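DUF3501 family protein (Burkholderia pseudomallei K96243, PDB 3FJV) is of unknown function and belongs to the DUF3501 family, its chain folding around a central antiparallel beta sheet and pairing with a second copy. Local coordinates at residues A[30-35]-A[185-190]; A[49-54]-A[79-84]; A[87-92]-A[147-152]; A[118-123]-A[162-167]. All coordinates share one frame; numbering follows the deposited sequence.

Three of the contacts reach the same antiparallel sheet. Contact 3 pairs two of its inner strands, contact 4 ties two others, and contact 1 packs the last helix against the turn entering outer strand 34-37. Contacts 1 and 4 meet through Leu189 CD2 and Leu165 CD2, 3.7 Å apart, with centres about 14 Å apart. Contacts 1 and 3 touch where Leu87 CD2 approaches Leu189 O. Contact 2, centred about 11 Å from contact 3, packs helix 48-62 on the loop that leads into strand 86-93; Lys88 NZ of contact 3 probably hydrogen-bonds Val81 O, 2.8 Å away. Contacts 2 and 4 do not touch, their nearest atoms lying about 12 Å apart. No active site or ligand is known here.

Contact 1 (A[30-35]-A[185-190]); sequences KKRRAV and VAASLA
The turn leading into strand 34-37 runs up against helix 183-190, coming closest at Arg32 and Val185, whose CA atoms are 4.6 Å apart. Here the carbonyl of Arg32 faces the helix. Arg32 O receives a CA-H...O contact from Val185 CA at 3.5 Å and rests against Ser188 CB at 3.4 Å. Arg32 bends at chi3 (62°), which lays its guanidinium with one face over Ser188 CB, while Ala187 CB sits at the edge. Arg33 is bent twice, at chi2 and chi3, so that a CB directed away from the helix still brings the guanidinium back to it. Arg33 NH1 donates to Ser188 OG at 3.0 Å, nearly straight (164°) and within the guanidinium plane, and Leu189 CD1 lies 3.9 Å from Arg33 CZ, over one face. Further along the strand, Val35 CG2 packs obliquely on Val185 CG1 at 4.0 Å. Both arginines form salt bridges, Arg32 NE with Asp184 and Arg33 NH2 with Asp192. Arg33 also donates through NE to Phe45 O of strand 41-45. The helix packs against side chains of the sheet, Leu189 resting on Phe45 and on Leu165 of strand 165-169.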
loop_
_atom_site.group_PDB
_atom_site.type_symbol
_atom_site.label_atom_id
_atom_site.label_comp_id
_atom_site.label_asym_id
_atom_site.label_seq_id
_atom_site.Cartn_x
_atom_site.Cartn_y
_atom_site.Cartn_z
ATOM N N LYS A 30 -18.803 8.951 -10.877
ATOM C CA LYS A 30 -18.510 7.753 -10.102
ATOM C C LYS A 30 -19.743 7.213 -9.380
ATOM O O LYS A 30 -19.748 6.091 -8.918
ATOM C CB LYS A 30 -17.362 7.991 -9.108
ATOM C CG LYS A 30 -15.982 8.076 -9.658
ATOM C CD LYS A 30 -14.995 8.378 -8.542
ATOM C CE LYS A 30 -13.602 8.420 -9.034
ATOM N NZ LYS A 30 -12.627 8.552 -7.954
ATOM N N LYS A 31 -20.811 8.007 -9.268
ATOM C CA LYS A 31 -22.072 7.491 -8.753
ATOM C C LYS A 31 -22.625 6.378 -9.590
ATOM O O LYS A 31 -23.399 5.555 -9.085
ATOM C CB LYS A 31 -23.130 8.646 -8.585
ATOM C CG LYS A 31 -22.670 9.561 -7.467
ATOM C CD LYS A 31 -23.529 10.797 -7.258
ATOM C CE LYS A 31 -22.868 11.715 -6.222
ATOM N NZ LYS A 31 -23.469 13.104 -6.127
ATOM N N ARG A 32 -22.254 6.308 -10.876
ATOM C CA ARG A 32 -22.671 5.168 -11.702
ATOM C C ARG A 32 -21.686 4.008 -11.751
ATOM O O ARG A 32 -21.890 3.062 -12.511
ATOM C CB ARG A 32 -22.871 5.669 -13.136
ATOM C CG ARG A 32 -23.881 6.826 -13.173
ATOM C CD ARG A 32 -24.562 6.962 -14.534
ATOM N NE ARG A 32 -25.328 5.768 -14.883
ATOM C CZ ARG A 32 -25.495 5.314 -16.124
ATOM N NH1 ARG A 32 -24.936 5.947 -17.179
ATOM N NH2 ARG A 32 -26.215 4.227 -16.318
ATOM N N ARG A 33 -20.587 4.135 -11.025
ATOM C CA ARG A 33 -19.454 3.174 -11.150
ATOM C C ARG A 33 -19.065 2.512 -9.826
ATOM O O ARG A 33 -18.327 1.522 -9.815
ATOM C CB ARG A 33 -18.240 3.928 -11.717
ATOM C CG ARG A 33 -18.444 4.651 -13.039
ATOM C CD ARG A 33 -18.865 3.742 -14.158
ATOM N NE ARG A 33 -17.836 2.722 -14.432
ATOM C CZ ARG A 33 -17.818 1.921 -15.488
ATOM N NH1 ARG A 33 -18.838 1.883 -16.337
ATOM N NH2 ARG A 33 -16.788 1.095 -15.653
ATOM N N ALA A 34 -19.519 3.047 -8.689
ATOM C CA ALA A 34 -19.021 2.569 -7.406
ATOM C C ALA A 34 -19.987 1.610 -6.724
ATOM O O ALA A 34 -21.184 1.829 -6.786
ATOM C CB ALA A 34 -18.734 3.724 -6.491
ATOM N N VAL A 35 -19.446 0.548 -6.112
ATOM C CA VAL A 35 -20.210 -0.405 -5.291
ATOM C C VAL A 35 -19.478 -0.660 -3.956
ATOM O O VAL A 35 -18.261 -0.763 -3.933
ATOM C CB VAL A 35 -20.375 -1.766 -5.990
ATOM C CG1 VAL A 35 -21.405 -2.601 -5.240
ATOM C CG2 VAL A 35 -20.751 -1.611 -7.504
ATOM N N VAL A 185 -26.005 1.309 -11.940
ATOM C CA VAL A 185 -24.591 0.952 -12.010
ATOM C C VAL A 185 -24.385 -0.218 -12.969
ATOM O O VAL A 185 -23.507 -0.168 -13.836
ATOM C CB VAL A 185 -23.986 0.626 -10.612
ATOM C CG1 VAL A 185 -22.532 0.022 -10.744
ATOM C CG2 VAL A 185 -24.078 1.859 -9.623
ATOM N N ALA A 186 -25.188 -1.271 -12.858
ATOM C CA ALA A 186 -25.059 -2.380 -13.823
ATOM C C ALA A 186 -25.241 -1.926 -15.293
ATOM O O ALA A 186 -24.589 -2.429 -16.184
ATOM C CB ALA A 186 -26.063 -3.560 -13.472
ATOM N N ALA A 187 -26.111 -0.957 -15.530
ATOM C CA ALA A 187 -26.329 -0.415 -16.896
ATOM C C ALA A 187 -25.060 0.287 -17.418
ATOM O O ALA A 187 -24.664 0.081 -18.553
ATOM C CB ALA A 187 -27.557 0.533 -16.954
ATOM N N SER A 188 -24.386 1.028 -16.557
ATOM C CA SER A 188 -23.152 1.670 -16.922
ATOM C C SER A 188 -22.052 0.645 -17.258
ATOM O O SER A 188 -21.334 0.785 -18.267
ATOM C CB SER A 188 -22.707 2.585 -15.788
ATOM O OG SER A 188 -21.480 3.202 -16.092
ATOM N N LEU A 189 -21.990 -0.414 -16.460
ATOM C CA LEU A 189 -20.999 -1.467 -16.657
ATOM C C LEU A 189 -21.234 -2.210 -17.993
ATOM O O LEU A 189 -20.275 -2.587 -18.711
ATOM C CB LEU A 189 -20.975 -2.437 -15.452
ATOM C CG LEU A 189 -20.120 -2.242 -14.173
ATOM C CD1 LEU A 189 -20.023 -0.788 -13.716
ATOM C CD2 LEU A 189 -20.602 -3.154 -12.983
ATOM N N ALA A 190 -22.484 -2.477 -18.315
ATOM C CA ALA A 190 -22.827 -3.135 -19.559
ATOM C C ALA A 190 -22.203 -2.408 -20.767
ATOM O O ALA A 190 -21.744 -3.044 -21.710
ATOM C CB ALA A 190 -24.370 -3.246 -19.699
#

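Contact 2 (A[49-54]-A[79-84]); sequences TTIRYQ and PLVPDG
The peptide group linking Leu80 to Val81 is flanked on both faces. Over one comes the tip of Ile51: its CD1 stands 3.1 Å from Leu80 O and 3.4 Å from Leu80 C, a tight fit of a methyl on a peptide plane. Over the opposite face, at its oxygen end, Lys88 CB lies 3.2 Å from Leu80 O. The flat amide of Gln54 takes a lesser part, meeting the CD1 methyl of Leu80, whose side chain it crosses at about a right angle. Ile51 carries most of the contact. With CG1 beside its own backbone N (chi1 -61°) and the chain extended to CD1 (chi2 167°), it reaches out from the helix to wedge between Leu80 CB, 3.7 Å from CD1, and Val81 CG2, 3.8 Å from CD1. This is apolar packing of a helix flank on a loop. The loop is also gripped from the sheet: Lys88 NZ donates to Val81 O and to Pro79 O. Tyr77 of helix 67-77 packs on Ile51 and Gln54, Phe146 of strand 144-150 on Leu80, and Thr99 of the second subunit on Gln54. The contact joins helix 48-62 to the loop that carries the chain from helix 67-77 into strand 86-93.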
loop_
_atom_site.group_PDB
_atom_site.type_symbol
_atom_site.label_atom_id
_atom_site.label_comp_id
_atom_site.label_asym_id
_atom_site.label_seq_id
_atom_site.Cartn_x
_atom_site.Cartn_y
_atom_site.Cartn_z
ATOM N N THR A 49 -13.415 7.926 -18.176
ATOM C CA THR A 49 -13.527 9.072 -17.291
ATOM C C THR A 49 -12.698 8.900 -15.997
ATOM O O THR A 49 -11.962 9.794 -15.623
ATOM C CB THR A 49 -14.978 9.346 -16.983
ATOM O OG1 THR A 49 -15.690 9.662 -18.202
ATOM C CG2 THR A 49 -15.112 10.496 -16.005
ATOM N N THR A 50 -12.864 7.776 -15.330
ATOM C CA THR A 50 -12.193 7.529 -14.074
ATOM C C THR A 50 -10.688 7.394 -14.272
ATOM O O THR A 50 -9.921 7.866 -13.422
ATOM C CB THR A 50 -12.722 6.295 -13.295
ATOM O OG1 THR A 50 -12.471 5.084 -14.024
ATOM C CG2 THR A 50 -14.242 6.409 -13.006
ATOM N N ILE A 51 -10.275 6.786 -15.381
ATOM C CA ILE A 51 -8.844 6.521 -15.631
ATOM C C ILE A 51 -8.114 7.817 -16.057
ATOM O O ILE A 51 -7.084 8.154 -15.497
ATOM C CB ILE A 51 -8.626 5.347 -16.650
ATOM C CG1 ILE A 51 -9.225 4.042 -16.086
ATOM C CG2 ILE A 51 -7.075 5.139 -16.866
ATOM C CD1 ILE A 51 -9.370 2.889 -17.107
ATOM N N ARG A 52 -8.676 8.549 -17.018
ATOM C CA ARG A 52 -8.139 9.838 -17.475
ATOM C C ARG A 52 -7.927 10.822 -16.319
ATOM O O ARG A 52 -6.867 11.469 -16.233
ATOM C CB ARG A 52 -9.056 10.406 -18.550
ATOM C CG ARG A 52 -8.581 11.576 -19.319
ATOM C CD ARG A 52 -9.303 11.673 -20.663
ATOM N NE ARG A 52 -8.902 12.887 -21.350
ATOM C CZ ARG A 52 -9.432 14.089 -21.161
ATOM N NH1 ARG A 52 -10.487 14.251 -20.365
ATOM N NH2 ARG A 52 -8.925 15.145 -21.776
ATOM N N TYR A 53 -8.888 10.883 -15.420
ATOM C CA TYR A 53 -8.790 11.684 -14.215
ATOM C C TYR A 53 -7.624 11.247 -13.325
ATOM O O TYR A 53 -6.833 12.070 -12.880
ATOM C CB TYR A 53 -10.078 11.580 -13.420
ATOM C CG TYR A 53 -10.058 12.274 -12.084
ATOM C CD1 TYR A 53 -10.086 13.658 -12.014
ATOM C CD2 TYR A 53 -10.024 11.570 -10.898
ATOM C CE1 TYR A 53 -10.053 14.337 -10.804
ATOM C CE2 TYR A 53 -10.051 12.245 -9.647
ATOM C CZ TYR A 53 -10.060 13.620 -9.617
ATOM O OH TYR A 53 -10.094 14.324 -8.436
ATOM N N GLN A 54 -7.504 9.945 -13.066
ATOM C CA GLN A 54 -6.428 9.525 -12.228
ATOM C C GLN A 54 -5.084 9.906 -12.840
ATOM O O GLN A 54 -4.161 10.266 -12.108
ATOM C CB GLN A 54 -6.495 8.016 -11.959
ATOM C CG GLN A 54 -7.529 7.665 -10.902
ATOM C CD GLN A 54 -7.811 6.194 -10.826
ATOM O OE1 GLN A 54 -8.845 5.692 -11.363
ATOM N NE2 GLN A 54 -6.915 5.480 -10.201
ATOM N N PRO A 79 -3.685 -1.394 -16.689
ATOM C CA PRO A 79 -4.470 -2.451 -16.089
ATOM C C PRO A 79 -5.945 -2.096 -15.841
ATOM O O PRO A 79 -6.779 -2.994 -15.803
ATOM C CB PRO A 79 -3.758 -2.726 -14.745
ATOM C CG PRO A 79 -2.361 -2.226 -14.949
ATOM C CD PRO A 79 -2.446 -1.122 -15.938
ATOM N N LEU A 80 -6.275 -0.818 -15.633
ATOM C CA LEU A 80 -7.656 -0.465 -15.372
ATOM C C LEU A 80 -8.565 -0.353 -16.625
ATOM O O LEU A 80 -9.806 -0.164 -16.477
ATOM C CB LEU A 80 -7.737 0.808 -14.522
ATOM C CG LEU A 80 -6.905 0.858 -13.245
ATOM C CD1 LEU A 80 -7.122 2.150 -12.454
ATOM C CD2 LEU A 80 -7.230 -0.378 -12.414
ATOM N N VAL A 81 -7.971 -0.407 -17.821
ATOM C CA VAL A 81 -8.713 -0.189 -19.053
ATOM C C VAL A 81 -9.528 -1.435 -19.469
ATOM O O VAL A 81 -8.956 -2.498 -19.732
ATOM C CB VAL A 81 -7.766 0.254 -20.171
ATOM C CG1 VAL A 81 -8.544 0.471 -21.462
ATOM C CG2 VAL A 81 -7.020 1.547 -19.734
ATOM N N PRO A 82 -10.866 -1.333 -19.505
ATOM C CA PRO A 82 -11.647 -2.484 -20.003
ATOM C C PRO A 82 -11.404 -2.778 -21.487
ATOM O O PRO A 82 -11.063 -1.892 -22.243
ATOM C CB PRO A 82 -13.103 -2.110 -19.684
ATOM C CG PRO A 82 -13.110 -0.757 -19.337
ATOM C CD PRO A 82 -11.739 -0.200 -19.163
ATOM N N ASP A 83 -11.455 -4.028 -21.896
ATOM C CA ASP A 83 -10.954 -4.335 -23.210
ATOM C C ASP A 83 -11.990 -4.872 -24.155
ATOM O O ASP A 83 -11.636 -5.227 -25.288
ATOM C CB ASP A 83 -9.794 -5.314 -23.137
ATOM C CG ASP A 83 -10.152 -6.568 -22.451
ATOM O OD1 ASP A 83 -11.376 -6.865 -22.316
ATOM O OD2 ASP A 83 -9.202 -7.257 -22.021
ATOM N N GLY A 84 -13.250 -4.956 -23.723
ATOM C CA GLY A 84 -14.274 -5.579 -24.560
ATOM C C GLY A 84 -15.007 -6.749 -23.879
ATOM O O GLY A 84 -16.187 -6.893 -24.036
#

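Contact 3 (A[87-92]-A[147-152]); sequences LKATLQ and LRFELG
Strands 86-93 and 144-150 are neighbours in the antiparallel beta sheet at the core of this DUF3501 fold, their short segments running at 153° to each other. Four backbone hydrogen bonds form the first shell, in two hydrogen-bonded pairs. Leu87 and Phe149 exchange one in each direction, Leu87 N to Phe149 O at 2.9 Å and Phe149 N to Leu87 O at 2.8 Å. Ala89 and Leu147 do the same, and the bond from Leu147 N to Ala89 O is the shortest (2.7 Å) and almost straight (176°), nearly along the C=O axis. The return bond from Ala89 N reaches Leu147 O from above the carbonyl plane. Between these pairs Lys88 and Arg148 form a non-hydrogen-bonded pair. On their face the two side chains run side by side in the same direction, with Lys88 CE 4.0 Å from Arg148 CD. Aliphatic carbons thus do the touching, and the like charges diverge. The Lys88 ammonium is directed to Val81 O in segment 79-84, while Arg148 NE forms a salt bridge with Glu131. The other face is apolar. Leu147 CD1 packs on Leu91 CB at 4.0 Å, and Phe149 turns its ring edge to Ala89 CB. Further out, Leu43 of strand 41-45 and Ala127 of strand 125-129 flank these side chains, continuing the buried layer across the sheet. Along the strand, Arg148 NH1 forms a salt bridge with Glu150, donating, close to its guanidinium plane, to Glu150 OE1 at 2.7 Å and meeting that oxygen from above the carboxylate plane.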
loop_
_atom_site.group_PDB
_atom_site.type_symbol
_atom_site.label_atom_id
_atom_site.label_comp_id
_atom_site.label_asym_id
_atom_site.label_seq_id
_atom_site.Cartn_x
_atom_site.Cartn_y
_atom_site.Cartn_z
ATOM N N LEU A 87 -14.693 -6.445 -17.204
ATOM C CA LEU A 87 -14.867 -5.264 -16.376
ATOM C C LEU A 87 -13.595 -5.164 -15.504
ATOM O O LEU A 87 -13.020 -6.202 -15.055
ATOM C CB LEU A 87 -16.095 -5.454 -15.524
ATOM C CG LEU A 87 -17.425 -5.664 -16.257
ATOM C CD1 LEU A 87 -18.598 -5.927 -15.271
ATOM C CD2 LEU A 87 -17.721 -4.458 -17.125
ATOM N N LYS A 88 -13.143 -3.938 -15.296
ATOM C CA LYS A 88 -11.969 -3.638 -14.476
ATOM C C LYS A 88 -12.409 -2.783 -13.282
ATOM O O LYS A 88 -13.222 -1.890 -13.451
ATOM C CB LYS A 88 -10.880 -2.900 -15.295
ATOM C CG LYS A 88 -10.400 -3.568 -16.596
ATOM C CD LYS A 88 -9.699 -4.835 -16.380
ATOM C CE LYS A 88 -9.066 -5.379 -17.693
ATOM N NZ LYS A 88 -7.951 -4.549 -18.199
ATOM N N ALA A 89 -11.855 -3.057 -12.092
ATOM C CA ALA A 89 -12.205 -2.351 -10.854
ATOM C C ALA A 89 -10.989 -2.183 -9.915
ATOM O O ALA A 89 -10.045 -2.979 -9.917
ATOM C CB ALA A 89 -13.407 -3.023 -10.113
ATOM N N THR A 90 -10.953 -1.055 -9.236
ATOM C CA THR A 90 -10.045 -0.816 -8.141
ATOM C C THR A 90 -10.810 -1.182 -6.868
ATOM O O THR A 90 -11.912 -0.667 -6.607
ATOM C CB THR A 90 -9.579 0.675 -8.100
ATOM O OG1 THR A 90 -8.859 0.975 -9.310
ATOM C CG2 THR A 90 -8.670 0.896 -6.885
ATOM N N LEU A 91 -10.225 -2.098 -6.106
ATOM C CA LEU A 91 -10.745 -2.514 -4.811
ATOM C C LEU A 91 -9.944 -1.790 -3.730
ATOM O O LEU A 91 -8.705 -1.822 -3.730
ATOM C CB LEU A 91 -10.607 -4.024 -4.603
ATOM C CG LEU A 91 -11.021 -4.650 -3.245
ATOM C CD1 LEU A 91 -12.506 -4.668 -2.967
ATOM C CD2 LEU A 91 -10.533 -6.116 -3.144
ATOM N N GLN A 92 -10.662 -1.186 -2.792
ATOM C CA GLN A 92 -10.021 -0.534 -1.650
ATOM C C GLN A 92 -10.572 -1.132 -0.383
ATOM O O GLN A 92 -11.764 -1.361 -0.271
ATOM C CB GLN A 92 -10.222 0.977 -1.669
ATOM C CG GLN A 92 -9.467 1.642 -2.837
ATOM C CD GLN A 92 -9.247 3.127 -2.632
ATOM O OE1 GLN A 92 -8.551 3.535 -1.674
ATOM N NE2 GLN A 92 -9.793 3.946 -3.535
ATOM N N LEU A 147 -8.530 -5.240 -10.066
ATOM C CA LEU A 147 -9.226 -6.471 -10.397
ATOM C C LEU A 147 -9.714 -6.491 -11.872
ATOM O O LEU A 147 -10.069 -5.425 -12.458
ATOM C CB LEU A 147 -10.419 -6.671 -9.470
ATOM C CG LEU A 147 -10.235 -6.581 -7.959
ATOM C CD1 LEU A 147 -11.589 -6.899 -7.233
ATOM C CD2 LEU A 147 -9.109 -7.409 -7.461
ATOM N N ARG A 148 -9.784 -7.702 -12.438
ATOM C CA ARG A 148 -10.318 -7.939 -13.771
ATOM C C ARG A 148 -11.410 -9.018 -13.645
ATOM O O ARG A 148 -11.176 -10.037 -13.054
ATOM C CB ARG A 148 -9.187 -8.447 -14.678
ATOM C CG ARG A 148 -9.573 -9.048 -15.999
ATOM C CD ARG A 148 -8.356 -9.226 -16.922
ATOM N NE ARG A 148 -7.499 -10.386 -16.649
ATOM C CZ ARG A 148 -7.748 -11.624 -17.075
ATOM N NH1 ARG A 148 -8.875 -11.892 -17.738
ATOM N NH2 ARG A 148 -6.900 -12.614 -16.784
ATOM N N PHE A 149 -12.592 -8.783 -14.203
ATOM C CA PHE A 149 -13.642 -9.792 -14.229
ATOM C C PHE A 149 -13.912 -10.132 -15.697
ATOM O O PHE A 149 -14.378 -9.276 -16.443
ATOM C CB PHE A 149 -14.926 -9.211 -13.620
ATOM C CG PHE A 149 -14.837 -8.901 -12.148
ATOM C CD1 PHE A 149 -15.117 -9.872 -11.186
ATOM C CD2 PHE A 149 -14.579 -7.587 -11.718
ATOM C CE1 PHE A 149 -15.052 -9.559 -9.832
ATOM C CE2 PHE A 149 -14.554 -7.278 -10.384
ATOM C CZ PHE A 149 -14.783 -8.272 -9.438
ATOM N N GLU A 150 -13.686 -11.380 -16.109
ATOM C CA GLU A 150 -13.829 -11.736 -17.508
ATOM C C GLU A 150 -15.229 -12.344 -17.749
ATOM O O GLU A 150 -15.662 -13.265 -17.049
ATOM C CB GLU A 150 -12.683 -12.657 -17.954
ATOM C CG GLU A 150 -12.354 -12.569 -19.459
ATOM C CD GLU A 150 -11.606 -11.311 -19.876
ATOM O OE1 GLU A 150 -10.844 -10.712 -19.069
ATOM O OE2 GLU A 150 -11.775 -10.914 -21.050
ATOM N N LEU A 151 -15.971 -11.747 -18.694
ATOM C CA LEU A 151 -17.344 -12.173 -18.970
ATOM C C LEU A 151 -17.490 -12.812 -20.330
ATOM O O LEU A 151 -17.007 -12.274 -21.345
ATOM C CB LEU A 151 -18.325 -10.998 -18.859
ATOM C CG LEU A 151 -18.843 -10.463 -17.520
ATOM C CD1 LEU A 151 -17.774 -10.155 -16.474
ATOM C CD2 LEU A 151 -19.687 -9.186 -17.816
ATOM N N GLY A 152 -18.173 -13.950 -20.356
ATOM C CA GLY A 152 -18.432 -14.644 -21.612
ATOM C C GLY A 152 -19.656 -14.092 -22.310
ATOM O O GLY A 152 -20.286 -13.136 -21.876
#

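Contact 4 (A[118-123]-A[162-167]); sequences RVDDEA and GAPLSI
Asp120 sits just past the end of strand 115-119, in a type II' beta turn from Val119 to Glu122, and its side chain runs along the start of segment 162-167. From CB, 3.9 Å from Ala163 CB, the chain passes to CG, which still leans on that methyl. With CG anti to the backbone N (chi1 -159°), the carboxylate lies alongside Pro164, OD1 being 3.9 Å from Pro164 CD. The other oxygen, OD2, forms a salt bridge with Lys158 of helix 153-160. The backbone of the same residue is fixed as well, Asp120 N donating to Pro164 O at 2.8 Å, nearly along the C=O axis. This bond extends the antiparallel ladder of strands 115-119 and 165-169, where Arg118 and Ser166 form a hydrogen-bonded pair: Arg118 N to Ser166 O at 2.8 Å, Ser166 N to Arg118 O at 3.0 Å. Both of those donors arrive from above the carbonyl plane. A water donates to Arg118 O and is hydrogen-bonded to Ser166 OG, with a weak bond to Pro164 O, so it clips the two strands together at one side. On the buried face Leu165 CD1 meets Val119 CG2 at 3.8 Å, and Ile167 reaches Val35 of strand 34-37. Asp121 and Glu122 form salt bridges with Lys158 too. Three carboxylates converging on one ammonium group would be expected to keep that lysine protonated, and the lysine in turn to ease the repulsion between the acids, so that the turn is tied electrostatically to helix 153-160.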
loop_
_atom_site.group_PDB
_atom_site.type_symbol
_atom_site.label_atom_id
_atom_site.label_comp_id
_atom_site.label_asym_id
_atom_site.label_seq_id
_atom_site.Cartn_x
_atom_site.Cartn_y
_atom_site.Cartn_z
ATOM N N ARG A 118 -21.959 -12.097 -10.322
ATOM C CA ARG A 118 -22.831 -13.059 -10.999
ATOM C C ARG A 118 -23.882 -12.328 -11.822
ATOM O O ARG A 118 -24.676 -11.559 -11.278
ATOM C CB ARG A 118 -23.509 -13.992 -9.994
ATOM C CG ARG A 118 -24.232 -15.151 -10.670
ATOM C CD ARG A 118 -25.239 -15.845 -9.771
ATOM N NE ARG A 118 -24.658 -16.919 -8.976
ATOM C CZ ARG A 118 -24.813 -18.215 -9.240
ATOM N NH1 ARG A 118 -25.519 -18.605 -10.297
ATOM N NH2 ARG A 118 -24.258 -19.124 -8.443
ATOM N N VAL A 119 -23.869 -12.545 -13.150
ATOM C CA VAL A 119 -24.874 -11.952 -14.048
ATOM C C VAL A 119 -26.056 -12.887 -14.066
ATOM O O VAL A 119 -25.933 -14.039 -14.481
ATOM C CB VAL A 119 -24.387 -11.819 -15.508
ATOM C CG1 VAL A 119 -25.501 -11.236 -16.379
ATOM C CG2 VAL A 119 -23.150 -10.980 -15.591
ATOM N N ASP A 120 -27.208 -12.428 -13.594
ATOM C CA ASP A 120 -28.418 -13.293 -13.598
ATOM C C ASP A 120 -28.119 -14.676 -12.995
ATOM O O ASP A 120 -27.520 -14.769 -11.942
ATOM C CB ASP A 120 -28.923 -13.410 -15.065
ATOM C CG ASP A 120 -30.403 -13.816 -15.176
ATOM O OD1 ASP A 120 -31.210 -13.438 -14.292
ATOM O OD2 ASP A 120 -30.746 -14.507 -16.161
ATOM N N ASP A 121 -28.531 -15.763 -13.639
ATOM C CA ASP A 121 -28.249 -17.110 -13.102
ATOM C C ASP A 121 -27.056 -17.775 -13.753
ATOM O O ASP A 121 -26.934 -18.978 -13.738
ATOM C CB ASP A 121 -29.461 -18.007 -13.237
ATOM C CG ASP A 121 -29.872 -18.197 -14.668
ATOM O OD1 ASP A 121 -29.437 -17.374 -15.532
ATOM O OD2 ASP A 121 -30.630 -19.159 -14.925
ATOM N N GLU A 122 -26.120 -17.000 -14.283
ATOM C CA GLU A 122 -24.966 -17.619 -14.932
ATOM C C GLU A 122 -23.954 -18.003 -13.847
ATOM O O GLU A 122 -24.156 -17.649 -12.662
ATOM C CB GLU A 122 -24.403 -16.621 -15.959
ATOM C CG GLU A 122 -25.448 -16.172 -17.004
ATOM C CD GLU A 122 -25.799 -17.273 -18.005
ATOM O OE1 GLU A 122 -24.894 -18.072 -18.339
ATOM O OE2 GLU A 122 -26.977 -17.390 -18.378
ATOM N N ALA A 123 -22.903 -18.740 -14.226
ATOM C CA ALA A 123 -21.849 -19.079 -13.273
ATOM C C ALA A 123 -21.227 -17.811 -12.694
ATOM O O ALA A 123 -21.024 -16.821 -13.426
ATOM C CB ALA A 123 -20.754 -19.923 -13.910
ATOM N N GLY A 162 -30.112 -5.850 -19.459
ATOM C CA GLY A 162 -30.657 -5.345 -18.169
ATOM C C GLY A 162 -30.846 -6.398 -17.098
ATOM O O GLY A 162 -31.581 -6.188 -16.143
ATOM N N ALA A 163 -30.203 -7.558 -17.222
ATOM C CA ALA A 163 -30.385 -8.585 -16.194
ATOM C C ALA A 163 -29.788 -8.084 -14.893
ATOM O O ALA A 163 -28.989 -7.168 -14.915
ATOM C CB ALA A 163 -29.727 -9.926 -16.582
ATOM N N PRO A 164 -30.151 -8.697 -13.773
ATOM C CA PRO A 164 -29.544 -8.334 -12.454
ATOM C C PRO A 164 -28.093 -8.700 -12.417
ATOM O O PRO A 164 -27.732 -9.724 -13.002
ATOM C CB PRO A 164 -30.302 -9.194 -11.457
ATOM C CG PRO A 164 -31.472 -9.712 -12.138
ATOM C CD PRO A 164 -31.320 -9.572 -13.618
ATOM N N LEU A 165 -27.264 -7.843 -11.806
ATOM C CA LEU A 165 -25.878 -8.155 -11.543
ATOM C C LEU A 165 -25.636 -8.118 -10.030
ATOM O O LEU A 165 -25.982 -7.140 -9.365
ATOM C CB LEU A 165 -24.987 -7.140 -12.235
ATOM C CG LEU A 165 -23.490 -7.287 -12.086
ATOM C CD1 LEU A 165 -22.983 -8.618 -12.608
ATOM C CD2 LEU A 165 -22.834 -6.091 -12.794
ATOM N N SER A 166 -25.074 -9.190 -9.497
ATOM C CA SER A 166 -24.849 -9.328 -8.056
ATOM C C SER A 166 -23.345 -9.451 -7.801
ATOM O O SER A 166 -22.588 -9.947 -8.676
ATOM C CB SER A 166 -25.623 -10.583 -7.541
ATOM O OG SER A 166 -27.002 -10.363 -7.718
ATOM N N ILE A 167 -22.914 -8.986 -6.620
ATOM C CA ILE A 167 -21.525 -9.066 -6.188
ATOM C C ILE A 167 -21.461 -9.678 -4.786
ATOM O O ILE A 167 -22.306 -9.395 -3.914
ATOM C CB ILE A 167 -20.833 -7.696 -6.226
ATOM C CG1 ILE A 167 -19.333 -7.808 -5.990
ATOM C CG2 ILE A 167 -21.422 -6.744 -5.202
ATOM C CD1 ILE A 167 -18.644 -6.489 -6.220
HETATM O O HOH W 1 -27.343 -11.657 -10.277
#